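Local coordinates for EvdO1 (Micromonospora carbonacea, PDB 4XBZ), which probably catalyses an oxidative cyclization in orthosomycin biosynthesis, as an oxygenase of the phytanoyl-CoA dioxygenase family, at residues 290-293 with 297-300; 38-43 with 124-129; 284-289 with 313-318. All blocks are in the same frame, centred on the assembly; numbering follows the deposited sequence.

Interaction 1 (290-293 with 297-300)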
loop_
_atom_site.group_PDB
_atom_site.type_symbol
_atom_site.label_atom_id
_atom_site.label_comp_id
_atom_site.label_asym_id
_atom_site.label_seq_id
_atom_site.Cartn_x
_atom_site.Cartn_y
_atom_site.Cartn_z
ATOM N N GLN A 290 22.451 5.663 -7.081
ATOM C CA GLN A 290 23.449 6.513 -7.719
ATOM C C GLN A 290 24.437 5.733 -8.597
ATOM O O GLN A 290 24.685 6.118 -9.738
ATOM C CB GLN A 290 24.217 7.317 -6.668
ATOM C CG GLN A 290 24.770 8.631 -7.199
ATOM C CD GLN A 290 25.360 9.497 -6.101
ATOM O OE1 GLN A 290 26.377 9.147 -5.496
ATOM N NE2 GLN A 290 24.710 10.626 -5.822
ATOM N N MET A 291 25.007 4.643 -8.090
ATOM C CA MET A 291 25.935 3.901 -8.931
ATOM C C MET A 291 25.215 3.239 -10.115
ATOM O O MET A 291 25.834 2.989 -11.148
ATOM C CB MET A 291 26.725 2.866 -8.128
ATOM C CG MET A 291 25.970 2.133 -7.043
ATOM S SD MET A 291 27.105 1.138 -6.037
ATOM C CE MET A 291 27.490 -0.163 -7.194
ATOM N N ARG A 292 23.913 2.984 -9.996
ATOM C CA ARG A 292 23.201 2.436 -11.142
ATOM C C ARG A 292 23.042 3.535 -12.201
ATOM O O ARG A 292 23.037 3.263 -13.409
ATOM C CB ARG A 292 21.845 1.849 -10.738
ATOM C CG ARG A 292 21.082 1.283 -11.921
ATOM C CD ARG A 292 19.732 0.693 -11.577
ATOM N NE ARG A 292 19.176 0.017 -12.745
ATOM C CZ ARG A 292 19.204 -1.303 -12.926
ATOM N NH1 ARG A 292 19.720 -2.096 -11.991
ATOM N NH2 ARG A 292 18.693 -1.832 -14.027
ATOM N N ALA A 293 22.957 4.780 -11.736
ATOM C CA ALA A 293 22.835 5.944 -12.606
ATOM C C ALA A 293 24.123 6.233 -13.381
ATOM O O ALA A 293 24.092 6.454 -14.598
ATOM C CB ALA A 293 22.427 7.164 -11.785
ATOM N N GLN A 297 25.759 1.301 -18.872
ATOM C CA GLN A 297 24.728 0.355 -19.282
ATOM C C GLN A 297 23.289 0.818 -18.965
ATOM O O GLN A 297 22.336 0.353 -19.590
ATOM C CB GLN A 297 24.988 -0.999 -18.612
ATOM C CG GLN A 297 24.105 -2.130 -19.127
ATOM C CD GLN A 297 24.177 -3.394 -18.278
ATOM O OE1 GLN A 297 23.265 -4.223 -18.312
ATOM N NE2 GLN A 297 25.263 -3.550 -17.519
ATOM N N PHE A 298 23.125 1.721 -17.996
ATOM C CA PHE A 298 21.783 2.114 -17.557
ATOM C C PHE A 298 21.444 3.591 -17.769
ATOM O O PHE A 298 20.495 4.092 -17.171
ATOM C CB PHE A 298 21.587 1.796 -16.072
ATOM C CG PHE A 298 21.815 0.360 -15.714
ATOM C CD1 PHE A 298 21.100 -0.650 -16.341
ATOM C CD2 PHE A 298 22.720 0.024 -14.722
ATOM C CE1 PHE A 298 21.305 -1.973 -15.995
ATOM C CE2 PHE A 298 22.927 -1.286 -14.370
ATOM C CZ PHE A 298 22.225 -2.286 -15.001
ATOM N N GLY A 299 22.213 4.282 -18.611
ATOM C CA GLY A 299 21.976 5.693 -18.900
ATOM C C GLY A 299 20.590 6.064 -19.416
ATOM O O GLY A 299 20.065 7.123 -19.079
ATOM N N ASP A 300 19.989 5.198 -20.228
ATOM C CA ASP A 300 18.657 5.461 -20.779
ATOM C C ASP A 300 17.554 5.344 -19.725
ATOM O O ASP A 300 16.392 5.666 -19.991
ATOM C CB ASP A 300 18.356 4.505 -21.942
ATOM C CG ASP A 300 18.733 5.088 -23.299
ATOM O OD1 ASP A 300 18.272 6.208 -23.622
ATOM O OD2 ASP A 300 19.487 4.424 -24.045
#
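R292 lays its guanidinium over one face of the F298 ring. The two planes differ by only 19° and their centres are 3.7 Å apart, values that fit a flat stack. R292 CZ lies 10° from the ring normal, so the positive group sits above the pi cloud, which makes the pair a cation-pi contact. The closest approach is that of R292 NH2 to F298 CE1, 3.3 Å, above the rim of the ring. The aliphatic part of the arginine joins in, with R292 CG 3.5 Å from F298 CD2. This broad overlap depends on the straight chain of R292: CG is anti to the backbone N (chi1 180°), and the side chain stays extended through NE, which carries the flat end out over the ring face while the two side chains cross at about a right angle. The backbone contributes as well, since R292 O packs 3.4 Å from F298 CB. On the opposite face of the ring lies Q297 CG, 4.2 Å above its plane.

The guanidinium nitrogens are engaged elsewhere. NH2 forms a salt bridge with E68 of helix 66-86, NE one with E301, and NH1 donates to the carbonyl of M120 in helix 116-121. With three nitrogens held, the group can hardly rotate out of the stack, and its charge, in a buried place, is probably balanced by the two carboxylates. Replacing F298 with an alanine would probably open a gap over this guanidinium face and leave the cation without its aromatic cover, though its polar partners would remain. The contact is a cation-pi stack that folds the loop after helix 275-293 back against the helix's last turn, on the helical periphery of the double-stranded beta-helix fold.

Interaction 2 (38-43 with 124-129)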
loop_
_atom_site.group_PDB
_atom_site.type_symbol
_atom_site.label_atom_id
_atom_site.label_comp_id
_atom_site.label_asym_id
_atom_site.label_seq_id
_atom_site.Cartn_x
_atom_site.Cartn_y
_atom_site.Cartn_z
ATOM N N ASP A 38 3.040 -7.433 -16.731
ATOM C CA ASP A 38 4.079 -7.249 -17.737
ATOM C C ASP A 38 4.568 -5.814 -17.622
ATOM O O ASP A 38 4.115 -4.930 -18.357
ATOM C CB ASP A 38 3.567 -7.545 -19.152
ATOM C CG ASP A 38 4.680 -8.040 -20.086
ATOM O OD1 ASP A 38 4.711 -9.261 -20.383
ATOM O OD2 ASP A 38 5.539 -7.219 -20.504
ATOM N N ILE A 39 5.502 -5.596 -16.701
ATOM C CA ILE A 39 5.831 -4.252 -16.253
ATOM C C ILE A 39 6.341 -3.348 -17.364
ATOM O O ILE A 39 6.086 -2.146 -17.358
ATOM C CB ILE A 39 6.872 -4.286 -15.112
ATOM C CG1 ILE A 39 7.019 -2.890 -14.502
ATOM C CG2 ILE A 39 8.219 -4.860 -15.578
ATOM C CD1 ILE A 39 5.698 -2.324 -14.013
ATOM N N ARG A 40 7.042 -3.916 -18.333
ATOM C CA ARG A 40 7.611 -3.093 -19.395
ATOM C C ARG A 40 6.597 -2.883 -20.503
ATOM O O ARG A 40 6.762 -1.996 -21.335
ATOM C CB ARG A 40 8.893 -3.716 -19.939
ATOM C CG ARG A 40 10.057 -3.624 -18.954
ATOM C CD ARG A 40 11.275 -4.383 -19.454
ATOM N NE ARG A 40 12.386 -4.284 -18.519
ATOM C CZ ARG A 40 13.256 -3.282 -18.516
ATOM N NH1 ARG A 40 13.125 -2.301 -19.405
ATOM N NH2 ARG A 40 14.247 -3.263 -17.631
ATOM N N ARG A 41 5.539 -3.685 -20.493
ATOM C CA ARG A 41 4.483 -3.556 -21.476
ATOM C C ARG A 41 3.405 -2.573 -21.028
ATOM O O ARG A 41 3.103 -1.610 -21.733
ATOM C CB ARG A 41 3.850 -4.916 -21.768
ATOM C CG ARG A 41 2.556 -4.817 -22.545
ATOM C CD ARG A 41 2.032 -6.177 -22.962
ATOM N NE ARG A 41 0.957 -6.034 -23.940
ATOM C CZ ARG A 41 0.538 -7.005 -24.747
ATOM N NH1 ARG A 41 1.112 -8.202 -24.706
ATOM N NH2 ARG A 41 -0.453 -6.773 -25.606
ATOM N N THR A 42 2.835 -2.813 -19.849
ATOM C CA THR A 42 1.665 -2.061 -19.391
ATOM C C THR A 42 2.001 -1.008 -18.330
ATOM O O THR A 42 1.319 0.011 -18.212
ATOM C CB THR A 42 0.593 -3.010 -18.807
ATOM O OG1 THR A 42 1.123 -3.686 -17.662
ATOM C CG2 THR A 42 0.167 -4.052 -19.839
ATOM N N GLY A 43 3.057 -1.262 -17.562
ATOM C CA GLY A 43 3.314 -0.500 -16.352
ATOM C C GLY A 43 2.565 -1.197 -15.231
ATOM O O GLY A 43 1.906 -2.212 -15.465
ATOM N N HIS A 124 17.365 -0.685 -8.976
ATOM C CA HIS A 124 16.584 -0.834 -10.208
ATOM C C HIS A 124 15.267 -0.064 -10.130
ATOM O O HIS A 124 14.405 -0.394 -9.313
ATOM C CB HIS A 124 16.319 -2.321 -10.479
ATOM C CG HIS A 124 15.766 -2.618 -11.842
ATOM N ND1 HIS A 124 14.634 -2.007 -12.343
ATOM C CD2 HIS A 124 16.172 -3.492 -12.795
ATOM C CE1 HIS A 124 14.374 -2.482 -13.548
ATOM N NE2 HIS A 124 15.291 -3.386 -13.846
ATOM N N PRO A 125 15.101 0.942 -11.009
ATOM C CA PRO A 125 14.015 1.928 -10.955
ATOM C C PRO A 125 12.618 1.338 -11.190
ATOM O O PRO A 125 11.662 1.891 -10.646
ATOM C CB PRO A 125 14.386 2.912 -12.069
ATOM C CG PRO A 125 15.180 2.087 -13.043
ATOM C CD PRO A 125 15.941 1.109 -12.211
ATOM N N LEU A 126 12.489 0.251 -11.957
ATOM C CA LEU A 126 11.182 -0.382 -12.119
ATOM C C LEU A 126 10.807 -1.123 -10.834
ATOM O O LEU A 126 9.663 -1.050 -10.362
ATOM C CB LEU A 126 11.162 -1.338 -13.319
ATOM C CG LEU A 126 11.264 -0.708 -14.714
ATOM C CD1 LEU A 126 10.978 -1.724 -15.825
ATOM C CD2 LEU A 126 10.363 0.522 -14.854
ATOM N N LEU A 127 11.782 -1.829 -10.265
ATOM C CA LEU A 127 11.592 -2.490 -8.976
ATOM C C LEU A 127 11.149 -1.486 -7.892
ATOM O O LEU A 127 10.116 -1.672 -7.233
ATOM C CB LEU A 127 12.879 -3.207 -8.561
ATOM C CG LEU A 127 12.951 -3.872 -7.188
ATOM C CD1 LEU A 127 11.779 -4.806 -6.958
ATOM C CD2 LEU A 127 14.289 -4.624 -7.001
ATOM N N LEU A 128 11.914 -0.411 -7.735
ATOM C CA LEU A 128 11.648 0.588 -6.693
ATOM C C LEU A 128 10.351 1.407 -6.904
ATOM O O LEU A 128 9.669 1.750 -5.939
ATOM C CB LEU A 128 12.836 1.530 -6.580
ATOM C CG LEU A 128 14.139 0.871 -6.151
ATOM C CD1 LEU A 128 15.281 1.870 -6.277
ATOM C CD2 LEU A 128 14.027 0.362 -4.714
ATOM N N ARG A 129 9.998 1.694 -8.156
ATOM C CA ARG A 129 8.744 2.395 -8.413
ATOM C C ARG A 129 7.541 1.515 -8.101
ATOM O O ARG A 129 6.488 2.028 -7.694
ATOM C CB ARG A 129 8.669 2.908 -9.858
ATOM C CG ARG A 129 9.395 4.242 -10.028
ATOM C CD ARG A 129 8.943 5.016 -11.264
ATOM N NE ARG A 129 9.656 4.624 -12.476
ATOM C CZ ARG A 129 10.915 4.961 -12.750
ATOM N NH1 ARG A 129 11.625 5.685 -11.889
ATOM N NH2 ARG A 129 11.474 4.562 -13.888
#
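R40 and I39 close on L126, in the first turn of helix 125-134, whose N-cap is H124. The capping motif is direct: L126 N donates to H124 ND1 at 3.1 Å, and the nitrogen lies in the imidazole plane. The bond is bent, with an N-H...acceptor angle of 139°, as the short path from cap side chain to the second helical residue would suggest. With CG anti to the backbone N (chi1 -169°), the H124 ring lies where ND1 can reach forward to L126 N. With ND1 accepting, NE2 is left as the donor, and it makes a weak hydrogen bond to the carbonyl of L63.

R40 comes in from the loop after strand 36-38. Its CB does not point at the helix, but an extended chain from CG to NE carries the guanidinium there. CD1 of L126 stands over the centre of that group, 3.8 Å above its plane, so a methyl covers one face of the cation. L126 CD1 is also 3.8 Å from R40 CG, and the two side chains cross at about a right angle. In L126, chi1 and chi2 together direct CD1 to both residues of the loop.

I39 adds an apolar touch from its CG2 branch, 4.2 Å from L126 CD1. The polar end of R40 is held by strand 57-61's following loop: NH2 donates to L63 O and NE, weakly, to G62 O. Both R40 and H124 point a nitrogen at L63 O, H124 only weakly, which is consistent with their closeness; their flat groups are steeply inclined, 77° apart. R40 NH2 arrives at the edge of the imidazole ring, 3.9 Å from H124 NE2.

Interaction 3 (284-289 with 313-318)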
loop_
_atom_site.group_PDB
_atom_site.type_symbol
_atom_site.label_atom_id
_atom_site.label_comp_id
_atom_site.label_asym_id
_atom_site.label_seq_id
_atom_site.Cartn_x
_atom_site.Cartn_y
_atom_site.Cartn_z
ATOM N N VAL A 284 22.131 3.326 2.042
ATOM C CA VAL A 284 22.321 2.183 1.146
ATOM C C VAL A 284 21.475 2.361 -0.136
ATOM O O VAL A 284 21.995 2.247 -1.254
ATOM C CB VAL A 284 21.940 0.850 1.833
ATOM C CG1 VAL A 284 21.982 -0.309 0.833
ATOM C CG2 VAL A 284 22.830 0.586 3.021
ATOM N N LEU A 285 20.190 2.677 0.031
ATOM C CA LEU A 285 19.288 2.844 -1.114
ATOM C C LEU A 285 19.781 3.937 -2.064
ATOM O O LEU A 285 19.817 3.756 -3.293
ATOM C CB LEU A 285 17.869 3.174 -0.647
ATOM C CG LEU A 285 16.811 3.192 -1.755
ATOM C CD1 LEU A 285 16.721 1.829 -2.387
ATOM C CD2 LEU A 285 15.429 3.621 -1.247
ATOM N N ARG A 286 20.151 5.077 -1.491
ATOM C CA ARG A 286 20.585 6.212 -2.297
ATOM C C ARG A 286 21.930 5.908 -2.950
ATOM O O ARG A 286 22.193 6.330 -4.074
ATOM C CB ARG A 286 20.666 7.487 -1.445
ATOM C CG ARG A 286 19.338 7.875 -0.814
ATOM C CD ARG A 286 19.459 9.101 0.056
ATOM N NE ARG A 286 19.255 10.307 -0.726
ATOM C CZ ARG A 286 20.185 11.229 -0.923
ATOM N NH1 ARG A 286 21.386 11.083 -0.377
ATOM N NH2 ARG A 286 19.911 12.298 -1.659
ATOM N N SER A 287 22.770 5.154 -2.248
ATOM C CA SER A 287 24.044 4.768 -2.807
ATOM C C SER A 287 23.843 3.839 -3.999
ATOM O O SER A 287 24.510 3.996 -5.019
ATOM C CB SER A 287 24.915 4.103 -1.755
ATOM O OG SER A 287 26.144 3.715 -2.335
ATOM N N CYS A 288 22.913 2.891 -3.886
ATOM C CA CYS A 288 22.690 1.938 -4.973
ATOM C C CYS A 288 22.058 2.618 -6.180
ATOM O O CYS A 288 22.384 2.296 -7.330
ATOM C CB CYS A 288 21.814 0.766 -4.518
ATOM S SG CYS A 288 22.541 -0.292 -3.238
ATOM N N ILE A 289 21.159 3.561 -5.919
ATOM C CA ILE A 289 20.488 4.252 -7.004
ATOM C C ILE A 289 21.521 5.037 -7.791
ATOM O O ILE A 289 21.495 5.044 -9.023
ATOM C CB ILE A 289 19.364 5.189 -6.501
ATOM C CG1 ILE A 289 18.182 4.370 -5.979
ATOM C CG2 ILE A 289 18.874 6.085 -7.629
ATOM C CD1 ILE A 289 17.099 5.181 -5.319
ATOM N N ARG A 313 13.423 11.494 6.718
ATOM C CA ARG A 313 14.728 11.483 6.082
ATOM C C ARG A 313 15.765 11.486 7.193
ATOM O O ARG A 313 15.755 12.351 8.068
ATOM C CB ARG A 313 14.889 12.661 5.136
ATOM C CG ARG A 313 13.844 12.624 4.050
ATOM C CD ARG A 313 13.700 13.944 3.334
ATOM N NE ARG A 313 12.675 13.851 2.299
ATOM C CZ ARG A 313 12.888 14.061 1.004
ATOM N NH1 ARG A 313 14.096 14.412 0.570
ATOM N NH2 ARG A 313 11.886 13.935 0.142
ATOM N N HIS A 314 16.626 10.478 7.184
ATOM C CA HIS A 314 17.579 10.262 8.259
ATOM C C HIS A 314 18.961 9.956 7.703
ATOM O O HIS A 314 19.887 9.633 8.443
ATOM C CB HIS A 314 17.109 9.123 9.158
ATOM C CG HIS A 314 15.864 9.435 9.924
ATOM N ND1 HIS A 314 15.786 10.478 10.822
ATOM C CD2 HIS A 314 14.648 8.839 9.933
ATOM C CE1 HIS A 314 14.572 10.518 11.342
ATOM N NE2 HIS A 314 13.864 9.530 10.822
ATOM N N TRP A 315 19.102 10.086 6.392
ATOM C CA TRP A 315 20.326 9.685 5.723
ATOM C C TRP A 315 21.419 10.736 5.817
ATOM O O TRP A 315 22.390 10.701 5.066
ATOM C CB TRP A 315 20.050 9.366 4.263
ATOM C CG TRP A 315 19.576 10.531 3.421
ATOM C CD1 TRP A 315 20.323 11.593 2.990
ATOM C CD2 TRP A 315 18.268 10.710 2.863
ATOM N NE1 TRP A 315 19.555 12.426 2.219
ATOM C CE2 TRP A 315 18.290 11.905 2.122
ATOM C CE3 TRP A 315 17.081 9.974 2.919
ATOM C CZ2 TRP A 315 17.171 12.385 1.445
ATOM C CZ3 TRP A 315 15.979 10.447 2.249
ATOM C CH2 TRP A 315 16.027 11.645 1.522
ATOM N N VAL A 316 21.254 11.678 6.732
ATOM C CA VAL A 316 22.321 12.614 7.034
ATOM C C VAL A 316 22.660 12.522 8.519
ATOM O O VAL A 316 23.598 13.159 8.985
ATOM C CB VAL A 316 21.934 14.065 6.654
ATOM C CG1 VAL A 316 21.482 14.131 5.192
ATOM C CG2 VAL A 316 20.849 14.595 7.589
ATOM N N ASP A 317 21.891 11.714 9.250
ATOM C CA ASP A 317 22.042 11.563 10.705
ATOM C C ASP A 317 23.370 10.946 11.111
ATOM O O ASP A 317 23.831 11.126 12.239
ATOM C CB ASP A 317 20.926 10.697 11.283
ATOM C CG ASP A 317 19.591 11.400 11.310
ATOM O OD1 ASP A 317 19.437 12.427 10.606
ATOM O OD2 ASP A 317 18.694 10.911 12.033
ATOM N N ARG A 318 23.955 10.184 10.199
ATOM C CA ARG A 318 25.216 9.510 10.460
ATOM C C ARG A 318 26.199 9.943 9.377
ATOM O O ARG A 318 25.782 10.428 8.316
ATOM C CB ARG A 318 25.033 7.976 10.483
ATOM C CG ARG A 318 24.927 7.343 11.888
ATOM C CD ARG A 318 23.858 8.015 12.740
ATOM N NE ARG A 318 23.740 7.465 14.092
ATOM C CZ ARG A 318 23.086 8.066 15.092
ATOM N NH1 ARG A 318 22.498 9.248 14.900
ATOM N NH2 ARG A 318 23.022 7.494 16.288
#
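R286 and W315 form a cation-pi stack that joins the outward side of helix 275-293 to a loop further along the chain. The two flat groups are almost parallel: the guanidinium and indole planes differ by 3°, and their centres are 3.8 Å apart. The overlap is offset, since R286 CZ lies 28° from the normal of the five-membered ring. Over the centre of the guanidinium lies W315 NE1, 3.3 Å above its plane. Over the middle of the indole ring system rides R286 NE, 3.4 Å from W315 CE2.

The bend of the arginine at chi3 (89°) directs NE and the guanidinium across the indole face; CD, just before the bend, already lies over the ring. R286 CD is 3.5 Å from the centroid of the W315 five-membered ring, a CH-pi contact beside the cation-pi one. R313 CB packs on the other face of the indole, 3.8 Å from its plane, so the ring is sandwiched between its own loop and the helix. P308, Q282 and Q283 also touch it. Within the loop, D317 N bonds to H314 O, and H314 ND1 donates to D317 OD2. R286 NH1 comes within 3.4 Å of W315 NE1, but both are donors, so these nitrogens meet only by stacking.

In the fold
Interactions 1 and 3 both use helix 275-293 and share one kind of chemistry, an arginine stacked on an aromatic ring of a loop that follows the helix, with interaction 1 nested inside the loop closed by interaction 3. Their settings differ: interaction 1 is buried and its cation is paired with carboxylates, whereas interaction 3 lies at the surface and adds a CH-pi touch. Interaction 2, partly buried, relies on a leucine methyl over a guanidinium face, beside a helix cap that belongs to 124-129 alone. It borders both others through 124-129: H124 and P125 pack on R292 of interaction 1, and L128 packs on L285 and I289 of interaction 3.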